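Local atomic coordinates of Endonuclease/exonuclease/phosphatase (Beutenbergia cavernae DSM 12333, PDB entry 4RUW), a protein that is of unknown function but belongs to the endonuclease/exonuclease/phosphatase family of the DNase I-like clan and holds a bound zinc ion. Residues R57-N62 and D90-N95; N149-R154 and L182-D187; H197-S202 and S230-D235; D296-T301 and V324-R329. All coordinates share one frame; numbering follows the deposited sequence. Where two conformers were deposited one is given.

Contact 1: R57-N62 and D90-N95; sequences RVMTWN and DVVVLN
R57 meets D90 at the start of the strand pair. R57 N donates to the anti lone pair of D90 OD2 in a nearly straight bond of 2.8 Å, while R57 O receives D90 N and, weakly, V91 N. The guanidinium turns elsewhere, to a salt bridge with D327. V58 lies beside V91, two branched residues well suited to an extended backbone. M59, a selenomethionine, points to the opposite face; its CG, anti to the backbone N (chi1 177°), rests 3.8 Å from V92 CG2, and its N and O bond V91 O and V93 N. T60 OG1 lies 3.7 Å from V93 CG1 and donates to a water at 2.8 Å; that water in turn donates to N95 OD1, so a buried hydroxyl is satisfied. W61 bonds V93 O and N95 N through its backbone, sets CB 4.0 Å from L94 CD2, and sends its indole NE1 to H321 O. N95 is set roughly perpendicular to N62, their amide planes 86° apart; N62 ND2 serves D235 and N95 ND2 serves N149. M59 and W61 pack against helix 77-87, which connects these parallel neighbours in a beta-alpha-beta crossover.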
loop_
_atom_site.group_PDB
_atom_site.type_symbol
_atom_site.label_atom_id
_atom_site.label_comp_id
_atom_site.label_asym_id
_atom_site.label_seq_id
_atom_site.Cartn_x
_atom_site.Cartn_y
_atom_site.Cartn_z
ATOM N N ARG A 57 1.970 -5.008 -13.845
ATOM C CA ARG A 57 0.664 -4.748 -13.265
ATOM C C ARG A 57 0.533 -5.544 -11.972
ATOM O O ARG A 57 0.652 -6.776 -11.968
ATOM C CB ARG A 57 -0.463 -5.087 -14.242
ATOM C CG ARG A 57 -1.849 -4.907 -13.637
ATOM C CD ARG A 57 -2.960 -5.046 -14.668
ATOM N NE ARG A 57 -3.170 -3.776 -15.354
ATOM C CZ ARG A 57 -4.285 -3.428 -15.992
ATOM N NH1 ARG A 57 -5.312 -4.266 -16.066
ATOM N NH2 ARG A 57 -4.368 -2.234 -16.561
ATOM N N VAL A 58 0.309 -4.826 -10.882
ATOM C CA VAL A 58 0.214 -5.408 -9.552
ATOM C C VAL A 58 -1.167 -5.125 -9.009
ATOM O O VAL A 58 -1.619 -3.974 -9.006
ATOM C CB VAL A 58 1.252 -4.781 -8.596
ATOM C CG1 VAL A 58 1.083 -5.327 -7.174
ATOM C CG2 VAL A 58 2.649 -5.031 -9.114
HETATM N N MSE A 59 -1.827 -6.175 -8.543
HETATM C CA MSE A 59 -3.151 -6.047 -7.970
HETATM C C MSE A 59 -3.130 -6.489 -6.519
HETATM O O MSE A 59 -2.407 -7.419 -6.159
HETATM C CB MSE A 59 -4.111 -6.916 -8.771
HETATM C CG MSE A 59 -5.552 -6.943 -8.258
HETATM SE SE MSE A 59 -6.752 -7.949 -9.397
HETATM C CE MSE A 59 -8.426 -7.410 -8.551
ATOM N N THR A 60 -3.910 -5.812 -5.681
ATOM C CA THR A 60 -4.153 -6.297 -4.329
ATOM C C THR A 60 -5.652 -6.328 -4.053
ATOM O O THR A 60 -6.387 -5.446 -4.505
ATOM C CB THR A 60 -3.401 -5.464 -3.245
ATOM O OG1 THR A 60 -3.499 -6.119 -1.973
ATOM C CG2 THR A 60 -3.956 -4.059 -3.125
ATOM N N TRP A 61 -6.103 -7.333 -3.311
ATOM C CA TRP A 61 -7.525 -7.469 -3.054
ATOM C C TRP A 61 -7.797 -8.257 -1.790
ATOM O O TRP A 61 -7.353 -9.397 -1.652
ATOM C CB TRP A 61 -8.194 -8.192 -4.227
ATOM C CG TRP A 61 -9.679 -8.030 -4.344
ATOM C CD1 TRP A 61 -10.496 -7.195 -3.621
ATOM C CD2 TRP A 61 -10.535 -8.726 -5.262
ATOM N NE1 TRP A 61 -11.804 -7.337 -4.041
ATOM C CE2 TRP A 61 -11.849 -8.268 -5.049
ATOM C CE3 TRP A 61 -10.315 -9.694 -6.249
ATOM C CZ2 TRP A 61 -12.934 -8.739 -5.789
ATOM C CZ3 TRP A 61 -11.385 -10.161 -6.976
ATOM C CH2 TRP A 61 -12.681 -9.686 -6.741
ATOM N N ASN A 62 -8.567 -7.664 -0.886
ATOM C CA ASN A 62 -9.119 -8.391 0.243
ATOM C C ASN A 62 -10.408 -9.028 -0.260
ATOM O O ASN A 62 -11.370 -8.323 -0.569
ATOM C CB ASN A 62 -9.382 -7.425 1.396
ATOM C CG ASN A 62 -9.990 -8.104 2.610
ATOM O OD1 ASN A 62 -10.729 -9.081 2.492
ATOM N ND2 ASN A 62 -9.685 -7.577 3.795
ATOM N N ASP A 90 0.122 -9.092 -13.472
ATOM C CA ASP A 90 1.281 -9.967 -13.452
ATOM C C ASP A 90 1.367 -10.708 -12.126
ATOM O O ASP A 90 1.740 -11.887 -12.082
ATOM C CB ASP A 90 2.545 -9.141 -13.656
ATOM C CG ASP A 90 2.673 -8.627 -15.065
ATOM O OD1 ASP A 90 2.976 -9.448 -15.954
ATOM O OD2 ASP A 90 2.463 -7.415 -15.286
ATOM N N VAL A 91 1.069 -9.982 -11.051
ATOM C CA VAL A 91 1.135 -10.504 -9.693
ATOM C C VAL A 91 -0.068 -9.969 -8.943
ATOM O O VAL A 91 -0.427 -8.788 -9.087
ATOM C CB VAL A 91 2.417 -10.053 -8.963
ATOM C CG1 VAL A 91 2.455 -10.615 -7.552
ATOM C CG2 VAL A 91 3.637 -10.499 -9.722
ATOM N N VAL A 92 -0.706 -10.835 -8.163
ATOM C CA VAL A 92 -1.805 -10.397 -7.318
ATOM C C VAL A 92 -1.589 -10.847 -5.875
ATOM O O VAL A 92 -1.166 -11.972 -5.609
ATOM C CB VAL A 92 -3.197 -10.826 -7.873
ATOM C CG1 VAL A 92 -3.292 -12.329 -8.015
ATOM C CG2 VAL A 92 -4.312 -10.304 -6.987
ATOM N N VAL A 93 -1.856 -9.925 -4.959
ATOM C CA VAL A 93 -1.832 -10.162 -3.530
ATOM C C VAL A 93 -3.279 -10.256 -3.067
ATOM O O VAL A 93 -4.088 -9.375 -3.378
ATOM C CB VAL A 93 -1.116 -9.002 -2.808
ATOM C CG1 VAL A 93 -1.399 -9.047 -1.311
ATOM C CG2 VAL A 93 0.384 -9.031 -3.118
ATOM N N LEU A 94 -3.611 -11.332 -2.358
ATOM C CA LEU A 94 -4.953 -11.529 -1.825
ATOM C C LEU A 94 -4.920 -11.613 -0.305
ATOM O O LEU A 94 -4.055 -12.281 0.274
ATOM C CB LEU A 94 -5.569 -12.809 -2.377
ATOM C CG LEU A 94 -5.654 -12.907 -3.898
ATOM C CD1 LEU A 94 -6.196 -14.272 -4.322
ATOM C CD2 LEU A 94 -6.493 -11.782 -4.488
ATOM N N ASN A 95 -5.858 -10.922 0.338
ATOM C CA ASN A 95 -6.077 -11.043 1.776
ATOM C C ASN A 95 -7.377 -11.794 2.043
ATOM O O ASN A 95 -8.279 -11.808 1.182
ATOM C CB ASN A 95 -6.177 -9.665 2.452
ATOM C CG ASN A 95 -4.988 -8.754 2.161
ATOM O OD1 ASN A 95 -5.175 -7.576 1.877
ATOM N ND2 ASN A 95 -3.772 -9.277 2.276
HETATM O O HOH W 1 -5.715 -5.790 -0.304
#

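Contact 2: N149-R154 and L182-D187; sequences NVVMSR and LTVTVD
The strands bearing V151 and V184 run almost in the same direction, 15° apart, with their axes 8.1 Å from each other at the closest. That spacing is too wide for backbone pairing, and the contact is made mainly by side chains. Every second residue points across: N149, V151 and S153 from one strand, L182, V184 and V186 from the other. V151 stands at the middle and uses both methyls. Its CG1 meets V184 CG1 at 3.9 Å, and its CG2 meets L182 CD2, also at 3.9 Å. V184 presents that methyl because chi1 of 67° places CG1 between the backbone N and the carbonyl carbon. Strand 146-153 belongs to one mixed sheet and strand 179-188 to the other, so the contact is the face-to-face packing of the two-layered core found in DNase I-like folds. Branched aliphatic residues suit this interior, since they fill it without needing polar partners. L182 is the longest of the inward side chains on its strand; it reaches far enough to lay CD2 3.6 Å from the backbone atom N149 O, and W127 of strand 125-133 touches it as well. Two polar residues also face inward. The N149 carboxamide is taken up by N95. S153 OG, which hydrogen-bonds H155 O, lies close to V186 CG1, although V186 has two conformers and the exact approach is doubtful. F157 packs on V184 and V186, whereas T183 turns to the reverse face, where its hydroxyl bonds H197 ND1.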
loop_
_atom_site.group_PDB
_atom_site.type_symbol
_atom_site.label_atom_id
_atom_site.label_comp_id
_atom_site.label_asym_id
_atom_site.label_seq_id
_atom_site.Cartn_x
_atom_site.Cartn_y
_atom_site.Cartn_z
ATOM N N ASN A 149 -2.571 -14.728 3.778
ATOM C CA ASN A 149 -2.350 -13.858 2.635
ATOM C C ASN A 149 -1.782 -14.706 1.510
ATOM O O ASN A 149 -1.040 -15.647 1.772
ATOM C CB ASN A 149 -1.389 -12.743 3.018
ATOM C CG ASN A 149 -1.925 -11.901 4.141
ATOM O OD1 ASN A 149 -3.061 -11.423 4.074
ATOM N ND2 ASN A 149 -1.133 -11.732 5.193
ATOM N N VAL A 150 -2.158 -14.402 0.273
ATOM C CA VAL A 150 -1.730 -15.199 -0.869
ATOM C C VAL A 150 -1.069 -14.319 -1.914
ATOM O O VAL A 150 -1.504 -13.188 -2.137
ATOM C CB VAL A 150 -2.940 -15.954 -1.484
ATOM C CG1 VAL A 150 -2.620 -16.516 -2.871
ATOM C CG2 VAL A 150 -3.421 -17.053 -0.538
ATOM N N VAL A 151 0.002 -14.825 -2.518
ATOM C CA VAL A 151 0.548 -14.235 -3.732
ATOM C C VAL A 151 0.314 -15.217 -4.869
ATOM O O VAL A 151 0.662 -16.390 -4.750
ATOM C CB VAL A 151 2.054 -13.928 -3.607
ATOM C CG1 VAL A 151 2.624 -13.467 -4.961
ATOM C CG2 VAL A 151 2.291 -12.869 -2.538
HETATM N N MSE A 152 -0.296 -14.738 -5.949
HETATM C CA MSE A 152 -0.435 -15.519 -7.175
HETATM C C MSE A 152 0.256 -14.765 -8.294
HETATM O O MSE A 152 0.168 -13.544 -8.384
HETATM C CB MSE A 152 -1.901 -15.756 -7.553
HETATM C CG MSE A 152 -2.732 -16.446 -6.471
HETATM SE SE MSE A 152 -4.580 -16.832 -6.985
HETATM C CE MSE A 152 -4.239 -18.296 -8.229
ATOM N N SER A 153 0.943 -15.496 -9.151
ATOM C CA SER A 153 1.774 -14.860 -10.147
ATOM C C SER A 153 1.802 -15.651 -11.448
ATOM O O SER A 153 1.765 -16.882 -11.444
ATOM C CB SER A 153 3.185 -14.731 -9.580
ATOM O OG SER A 153 4.091 -14.228 -10.526
ATOM N N ARG A 154 1.860 -14.936 -12.565
ATOM C CA ARG A 154 2.082 -15.558 -13.866
ATOM C C ARG A 154 3.558 -15.858 -14.087
ATOM O O ARG A 154 3.926 -16.513 -15.053
ATOM C CB ARG A 154 1.587 -14.638 -14.983
ATOM C CG ARG A 154 0.076 -14.564 -15.110
ATOM C CD ARG A 154 -0.348 -13.726 -16.292
ATOM N NE ARG A 154 -1.794 -13.743 -16.487
ATOM C CZ ARG A 154 -2.389 -13.654 -17.672
ATOM N NH1 ARG A 154 -1.670 -13.565 -18.782
ATOM N NH2 ARG A 154 -3.710 -13.679 -17.755
ATOM N N LEU A 182 3.913 -11.956 4.286
ATOM C CA LEU A 182 4.417 -12.951 3.346
ATOM C C LEU A 182 5.325 -12.255 2.340
ATOM O O LEU A 182 4.931 -11.272 1.723
ATOM C CB LEU A 182 3.258 -13.621 2.609
ATOM C CG LEU A 182 3.634 -14.500 1.414
ATOM C CD1 LEU A 182 4.549 -15.644 1.846
ATOM C CD2 LEU A 182 2.386 -15.020 0.721
ATOM N N THR A 183 6.543 -12.765 2.174
ATOM C CA THR A 183 7.471 -12.202 1.205
ATOM C C THR A 183 7.918 -13.277 0.227
ATOM O O THR A 183 8.313 -14.368 0.635
ATOM C CB THR A 183 8.706 -11.594 1.913
ATOM O OG1 THR A 183 8.272 -10.549 2.791
ATOM C CG2 THR A 183 9.703 -11.045 0.902
ATOM N N VAL A 184 7.855 -12.964 -1.062
ATOM C CA VAL A 184 8.336 -13.873 -2.087
ATOM C C VAL A 184 8.888 -13.064 -3.253
ATOM O O VAL A 184 8.400 -11.984 -3.551
ATOM C CB VAL A 184 7.229 -14.849 -2.541
ATOM C CG1 VAL A 184 6.107 -14.119 -3.274
ATOM C CG2 VAL A 184 7.822 -15.990 -3.368
ATOM N N THR A 185 9.932 -13.573 -3.889
ATOM C CA THR A 185 10.511 -12.913 -5.043
ATOM C C THR A 185 9.949 -13.514 -6.316
ATOM O O THR A 185 9.904 -14.743 -6.465
ATOM C CB THR A 185 12.038 -13.036 -5.038
ATOM O OG1 THR A 185 12.540 -12.390 -3.866
ATOM C CG2 THR A 185 12.640 -12.387 -6.262
ATOM N N VAL A 186 9.516 -12.649 -7.228
ATOM C CA VAL A 186 9.020 -13.073 -8.529
ATOM C C VAL A 186 10.012 -12.660 -9.617
ATOM O O VAL A 186 10.517 -11.535 -9.605
ATOM C CB VAL A 186 7.654 -12.422 -8.812
ATOM C CG1 VAL A 186 7.152 -12.801 -10.188
ATOM C CG2 VAL A 186 6.646 -12.831 -7.748
ATOM N N ASP A 187 10.311 -13.571 -10.540
ATOM C CA ASP A 187 11.218 -13.272 -11.644
ATOM C C ASP A 187 10.405 -12.875 -12.875
ATOM O O ASP A 187 9.857 -13.727 -13.573
ATOM C CB ASP A 187 12.104 -14.477 -11.942
ATOM C CG ASP A 187 13.150 -14.180 -12.987
ATOM O OD1 ASP A 187 13.321 -12.997 -13.352
ATOM O OD2 ASP A 187 13.810 -15.132 -13.446
#

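Contact 3: H197-S202 and S230-D235; sequences HATHLS and SVLAGD
H197 and V231 begin a run of backbone hydrogen bonds between parallel strands: H197 N to V231 O at 2.9 Å, A233 N to H197 O, and T199 N to A233 O. The ladder then frays, for D235 N reaches T199 O only weakly and bonds N95 OD1 instead, before L201 N resumes it on D235 O at 3.0 Å. At the corner G234, with phi of 147°, brings its CA to 3.3 Å from T199 O, an approach made possible by the lack of a side chain. A water-mediated polar link lies at the H197 end: H197 NE2 shares a water, in the plane of its ring, with S230 OG, while ND1 turns to T183. At the other end the D235 carboxylate lies beside the H200 ring, their planes 15° apart; its OD2 is 3.4 Å from H200 NE2, too poorly angled for a hydrogen bond, and is engaged by N62 instead. A CH-pi contact sets D235 CB over the face of that ring, 4.1 Å from its centroid. Among apolar groups, L232 CD1 packs on H197 CB at 3.8 Å. Strand 179-188 borders H197-H200 and strand 296-300 borders S230-A233 in the sheet; A198 and A233 face V93 of the other sheet, while L232 and L201 meet helix 207-222, the connection of this beta-alpha-beta unit.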
loop_
_atom_site.group_PDB
_atom_site.type_symbol
_atom_site.label_atom_id
_atom_site.label_comp_id
_atom_site.label_asym_id
_atom_site.label_seq_id
_atom_site.Cartn_x
_atom_site.Cartn_y
_atom_site.Cartn_z
ATOM N N HIS A 197 5.960 -8.121 -1.100
ATOM C CA HIS A 197 5.580 -8.216 0.299
ATOM C C HIS A 197 4.070 -8.067 0.395
ATOM O O HIS A 197 3.511 -7.062 -0.054
ATOM C CB HIS A 197 6.241 -7.100 1.110
ATOM C CG HIS A 197 7.733 -7.078 1.034
ATOM N ND1 HIS A 197 8.537 -7.938 1.766
ATOM C CD2 HIS A 197 8.580 -6.290 0.333
ATOM C CE1 HIS A 197 9.802 -7.673 1.513
ATOM N NE2 HIS A 197 9.859 -6.669 0.649
ATOM N N ALA A 198 3.417 -9.067 0.985
ATOM C CA ALA A 198 1.958 -9.137 1.090
ATOM C C ALA A 198 1.565 -9.160 2.555
ATOM O O ALA A 198 2.064 -10.000 3.313
ATOM C CB ALA A 198 1.465 -10.405 0.422
ATOM N N THR A 199 0.671 -8.273 2.980
ATOM C CA THR A 199 0.249 -8.319 4.366
ATOM C C THR A 199 -1.158 -7.768 4.555
ATOM O O THR A 199 -1.835 -7.367 3.593
ATOM C CB THR A 199 1.281 -7.621 5.300
ATOM O OG1 THR A 199 1.038 -7.996 6.664
ATOM C CG2 THR A 199 1.204 -6.116 5.176
ATOM N N HIS A 200 -1.584 -7.771 5.814
ATOM C CA HIS A 200 -2.921 -7.380 6.235
ATOM C C HIS A 200 -2.750 -7.077 7.728
ATOM O O HIS A 200 -2.361 -7.955 8.507
ATOM C CB HIS A 200 -3.891 -8.545 5.975
ATOM C CG HIS A 200 -5.321 -8.273 6.322
ATOM N ND1 HIS A 200 -6.303 -9.214 6.117
ATOM C CD2 HIS A 200 -5.937 -7.190 6.855
ATOM C CE1 HIS A 200 -7.466 -8.726 6.512
ATOM N NE2 HIS A 200 -7.271 -7.507 6.972
ATOM N N LEU A 201 -2.955 -5.823 8.121
ATOM C CA LEU A 201 -2.724 -5.423 9.509
ATOM C C LEU A 201 -4.008 -5.464 10.332
ATOM O O LEU A 201 -5.102 -5.568 9.767
ATOM C CB LEU A 201 -2.122 -4.015 9.569
ATOM C CG LEU A 201 -0.853 -3.790 8.749
ATOM C CD1 LEU A 201 -0.333 -2.398 8.999
ATOM C CD2 LEU A 201 0.214 -4.847 9.026
ATOM N N SER A 202 -3.887 -5.344 11.651
ATOM C CA SER A 202 -5.068 -5.277 12.498
ATOM C C SER A 202 -5.963 -4.104 12.121
ATOM O O SER A 202 -5.507 -3.110 11.565
ATOM C CB SER A 202 -4.669 -5.110 13.958
ATOM O OG SER A 202 -4.027 -6.257 14.466
ATOM N N SER A 230 10.922 -3.590 -5.233
ATOM C CA SER A 230 10.002 -4.265 -4.333
ATOM C C SER A 230 8.659 -3.558 -4.321
ATOM O O SER A 230 8.571 -2.352 -4.568
ATOM C CB SER A 230 10.539 -4.284 -2.899
ATOM O OG SER A 230 11.892 -4.686 -2.819
ATOM N N VAL A 231 7.620 -4.321 -4.004
ATOM C CA VAL A 231 6.311 -3.755 -3.728
ATOM C C VAL A 231 5.814 -4.274 -2.387
ATOM O O VAL A 231 6.168 -5.377 -1.970
ATOM C CB VAL A 231 5.278 -4.051 -4.846
ATOM C CG1 VAL A 231 5.708 -3.399 -6.146
ATOM C CG2 VAL A 231 5.069 -5.542 -5.033
ATOM N N LEU A 232 5.020 -3.452 -1.710
ATOM C CA LEU A 232 4.363 -3.816 -0.460
ATOM C C LEU A 232 2.887 -3.578 -0.687
ATOM O O LEU A 232 2.480 -2.469 -1.026
ATOM C CB LEU A 232 4.879 -2.957 0.696
ATOM C CG LEU A 232 4.064 -3.009 1.991
ATOM C CD1 LEU A 232 4.024 -4.417 2.576
ATOM C CD2 LEU A 232 4.605 -2.014 3.006
ATOM N N ALA A 233 2.086 -4.619 -0.516
ATOM C CA ALA A 233 0.684 -4.510 -0.846
ATOM C C ALA A 233 -0.181 -5.212 0.171
ATOM O O ALA A 233 0.202 -6.222 0.753
ATOM C CB ALA A 233 0.413 -5.065 -2.241
ATOM N N GLY A 234 -1.381 -4.675 0.347
ATOM C CA GLY A 234 -2.408 -5.330 1.123
ATOM C C GLY A 234 -3.307 -4.366 1.848
ATOM O O GLY A 234 -3.248 -3.145 1.659
ATOM N N ASP A 235 -4.151 -4.941 2.689
ATOM C CA ASP A 235 -5.095 -4.198 3.498
ATOM C C ASP A 235 -4.368 -3.752 4.764
ATOM O O ASP A 235 -4.248 -4.504 5.733
ATOM C CB ASP A 235 -6.269 -5.124 3.823
ATOM C CG ASP A 235 -7.355 -4.457 4.644
ATOM O OD1 ASP A 235 -7.190 -3.293 5.077
ATOM O OD2 ASP A 235 -8.396 -5.130 4.867
HETATM O O HOH W 2 12.319 -5.744 -0.272
#

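Contact 4: D296-T301 and V324-R329; sequences DYVFAT and VVMDLR
V324 approaches D296 with one methyl, CG2, which lies 3.9 Å from D296 O and 4.2 Å from D296 CB. Its other methyl, CG1, stands anti to the backbone N (chi1 177°) and makes a looser contact with V298 CG2. The D296 carboxylate takes no part here: OD1 is hydrogen-bonded to T278 OG1 and H321 ND1. V325 turns to the reverse face. M326, a selenomethionine, carries the middle of the contact, its CG 3.8 Å from V298 CB and 3.9 Å from V298 CG2. V298 and M326 overlap alongside one another, running in opposite senses, and bends at chi2 (-57°) and chi3 fold the flexible selenomethionine chain back on itself, where it also packs against W267 and V270 of helix 266-270. An unbranched, pliable side chain suits this place between a strand and a helix. D327 again faces away from the other sheet. L328 then extends CD1 to A300 CB at 4.3 Å; here the CA atoms are 8.7 Å apart, and a long leucine bridges to a short alanine. The two strands, whose axes come within 7.9 Å at the closest and cross at -20°, belong to different sheets, and this interlayer packing of aliphatic side chains is that of the beta sandwich at the heart of DNase I-like proteins.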
loop_
_atom_site.group_PDB
_atom_site.type_symbol
_atom_site.label_atom_id
_atom_site.label_comp_id
_atom_site.label_asym_id
_atom_site.label_seq_id
_atom_site.Cartn_x
_atom_site.Cartn_y
_atom_site.Cartn_z
ATOM N N ASP A 296 -6.537 -0.167 1.367
ATOM C CA ASP A 296 -5.794 -1.188 0.635
ATOM C C ASP A 296 -4.820 -0.436 -0.260
ATOM O O ASP A 296 -5.224 0.486 -0.959
ATOM C CB ASP A 296 -6.739 -2.008 -0.233
ATOM C CG ASP A 296 -7.745 -2.818 0.576
ATOM O OD1 ASP A 296 -8.817 -2.286 0.949
ATOM O OD2 ASP A 296 -7.486 -4.019 0.812
ATOM N N TYR A 297 -3.541 -0.816 -0.213
ATOM C CA TYR A 297 -2.491 -0.035 -0.841
ATOM C C TYR A 297 -1.551 -0.897 -1.671
ATOM O O TYR A 297 -1.357 -2.087 -1.392
ATOM C CB TYR A 297 -1.621 0.628 0.231
ATOM C CG TYR A 297 -2.293 1.646 1.117
ATOM C CD1 TYR A 297 -2.209 3.003 0.834
ATOM C CD2 TYR A 297 -2.965 1.259 2.265
ATOM C CE1 TYR A 297 -2.790 3.942 1.654
ATOM C CE2 TYR A 297 -3.547 2.193 3.097
ATOM C CZ TYR A 297 -3.460 3.536 2.784
ATOM O OH TYR A 297 -4.014 4.488 3.604
ATOM N N VAL A 298 -0.913 -0.259 -2.650
ATOM C CA VAL A 298 0.287 -0.787 -3.283
ATOM C C VAL A 298 1.374 0.266 -3.136
ATOM O O VAL A 298 1.255 1.362 -3.694
ATOM C CB VAL A 298 0.057 -1.132 -4.777
ATOM C CG1 VAL A 298 1.359 -1.619 -5.401
ATOM C CG2 VAL A 298 -1.046 -2.165 -4.911
ATOM N N PHE A 299 2.406 -0.056 -2.365
ATOM C CA PHE A 299 3.577 0.799 -2.214
ATOM C C PHE A 299 4.713 0.237 -3.057
ATOM O O PHE A 299 4.854 -0.984 -3.173
ATOM C CB PHE A 299 4.015 0.864 -0.746
ATOM C CG PHE A 299 3.145 1.745 0.108
ATOM C CD1 PHE A 299 3.406 3.108 0.200
ATOM C CD2 PHE A 299 2.076 1.224 0.824
ATOM C CE1 PHE A 299 2.622 3.939 0.976
ATOM C CE2 PHE A 299 1.281 2.060 1.607
ATOM C CZ PHE A 299 1.554 3.416 1.671
ATOM N N ALA A 300 5.520 1.117 -3.642
ATOM C CA ALA A 300 6.626 0.679 -4.495
ATOM C C ALA A 300 7.915 1.394 -4.100
ATOM O O ALA A 300 7.885 2.528 -3.621
ATOM C CB ALA A 300 6.314 0.911 -5.969
ATOM N N THR A 301 9.042 0.724 -4.318
ATOM C CA THR A 301 10.349 1.299 -4.054
ATOM C C THR A 301 10.763 2.267 -5.169
ATOM O O THR A 301 10.102 2.331 -6.211
ATOM C CB THR A 301 11.386 0.175 -3.885
ATOM O OG1 THR A 301 11.443 -0.598 -5.083
ATOM C CG2 THR A 301 11.017 -0.722 -2.695
ATOM N N VAL A 324 -7.450 -3.219 -6.038
ATOM C CA VAL A 324 -6.662 -2.076 -6.496
ATOM C C VAL A 324 -5.684 -2.606 -7.537
ATOM O O VAL A 324 -4.935 -3.553 -7.266
ATOM C CB VAL A 324 -5.887 -1.414 -5.328
ATOM C CG1 VAL A 324 -5.013 -0.279 -5.840
ATOM C CG2 VAL A 324 -6.847 -0.928 -4.250
ATOM N N VAL A 325 -5.710 -2.018 -8.728
ATOM C CA VAL A 325 -4.942 -2.512 -9.863
ATOM C C VAL A 325 -4.009 -1.428 -10.363
ATOM O O VAL A 325 -4.464 -0.414 -10.886
ATOM C CB VAL A 325 -5.878 -2.963 -11.010
ATOM C CG1 VAL A 325 -5.072 -3.596 -12.141
ATOM C CG2 VAL A 325 -6.954 -3.918 -10.488
HETATM N N MSE A 326 -2.710 -1.627 -10.175
HETATM C CA MSE A 326 -1.726 -0.593 -10.490
HETATM C C MSE A 326 -0.830 -1.006 -11.634
HETATM O O MSE A 326 -0.359 -2.147 -11.691
HETATM C CB MSE A 326 -0.827 -0.338 -9.281
HETATM C CG MSE A 326 -1.571 0.076 -8.008
HETATM SE SE MSE A 326 -2.679 1.660 -8.208
HETATM C CE MSE A 326 -1.363 2.854 -9.001
ATOM N N ASP A 327 -0.569 -0.059 -12.530
ATOM C CA ASP A 327 0.372 -0.258 -13.626
ATOM C C ASP A 327 1.644 0.509 -13.290
ATOM O O ASP A 327 1.628 1.743 -13.174
ATOM C CB ASP A 327 -0.230 0.229 -14.943
ATOM C CG ASP A 327 -1.329 -0.691 -15.451
ATOM O OD1 ASP A 327 -1.129 -1.920 -15.460
ATOM O OD2 ASP A 327 -2.406 -0.192 -15.834
ATOM N N LEU A 328 2.735 -0.236 -13.112
ATOM C CA LEU A 328 4.033 0.316 -12.748
ATOM C C LEU A 328 5.003 0.100 -13.898
ATOM O O LEU A 328 4.746 -0.699 -14.797
ATOM C CB LEU A 328 4.566 -0.384 -11.493
ATOM C CG LEU A 328 3.600 -0.472 -10.307
ATOM C CD1 LEU A 328 4.254 -1.214 -9.145
ATOM C CD2 LEU A 328 3.133 0.919 -9.878
ATOM N N ARG A 329 6.130 0.805 -13.863
ATOM C CA ARG A 329 7.168 0.633 -14.868
ATOM C C ARG A 329 8.504 0.682 -14.158
ATOM O O ARG A 329 8.758 1.593 -13.383
ATOM C CB ARG A 329 7.081 1.744 -15.908
ATOM C CG ARG A 329 8.067 1.595 -17.048
ATOM C CD ARG A 329 7.751 2.583 -18.149
ATOM N NE ARG A 329 6.439 2.308 -18.726
ATOM C CZ ARG A 329 5.648 3.228 -19.270
ATOM N NH1 ARG A 329 6.027 4.496 -19.305
ATOM N NH2 ARG A 329 4.471 2.878 -19.767
#

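In the fold
From the N terminus, the four contacts close successive loops in series; none nests within another and none cross. Contact 1 closes a loop containing helix 77-87, contact 2 one containing strand 157-166, contact 3 one containing helix 207-222 and contact 4 one containing strand 304-311. Contacts 1 and 3 pair parallel neighbours within the first and second sheets respectively, whereas contacts 2 and 4 join the two sheets across the core. Contacts 2 and 4 do not touch, their nearest atoms being about 9 Å apart, but each adjoins both strand pairs. Contacts 1 and 3 meet directly where N62 and N95 bond D235, tying the sheets together through polar side chains.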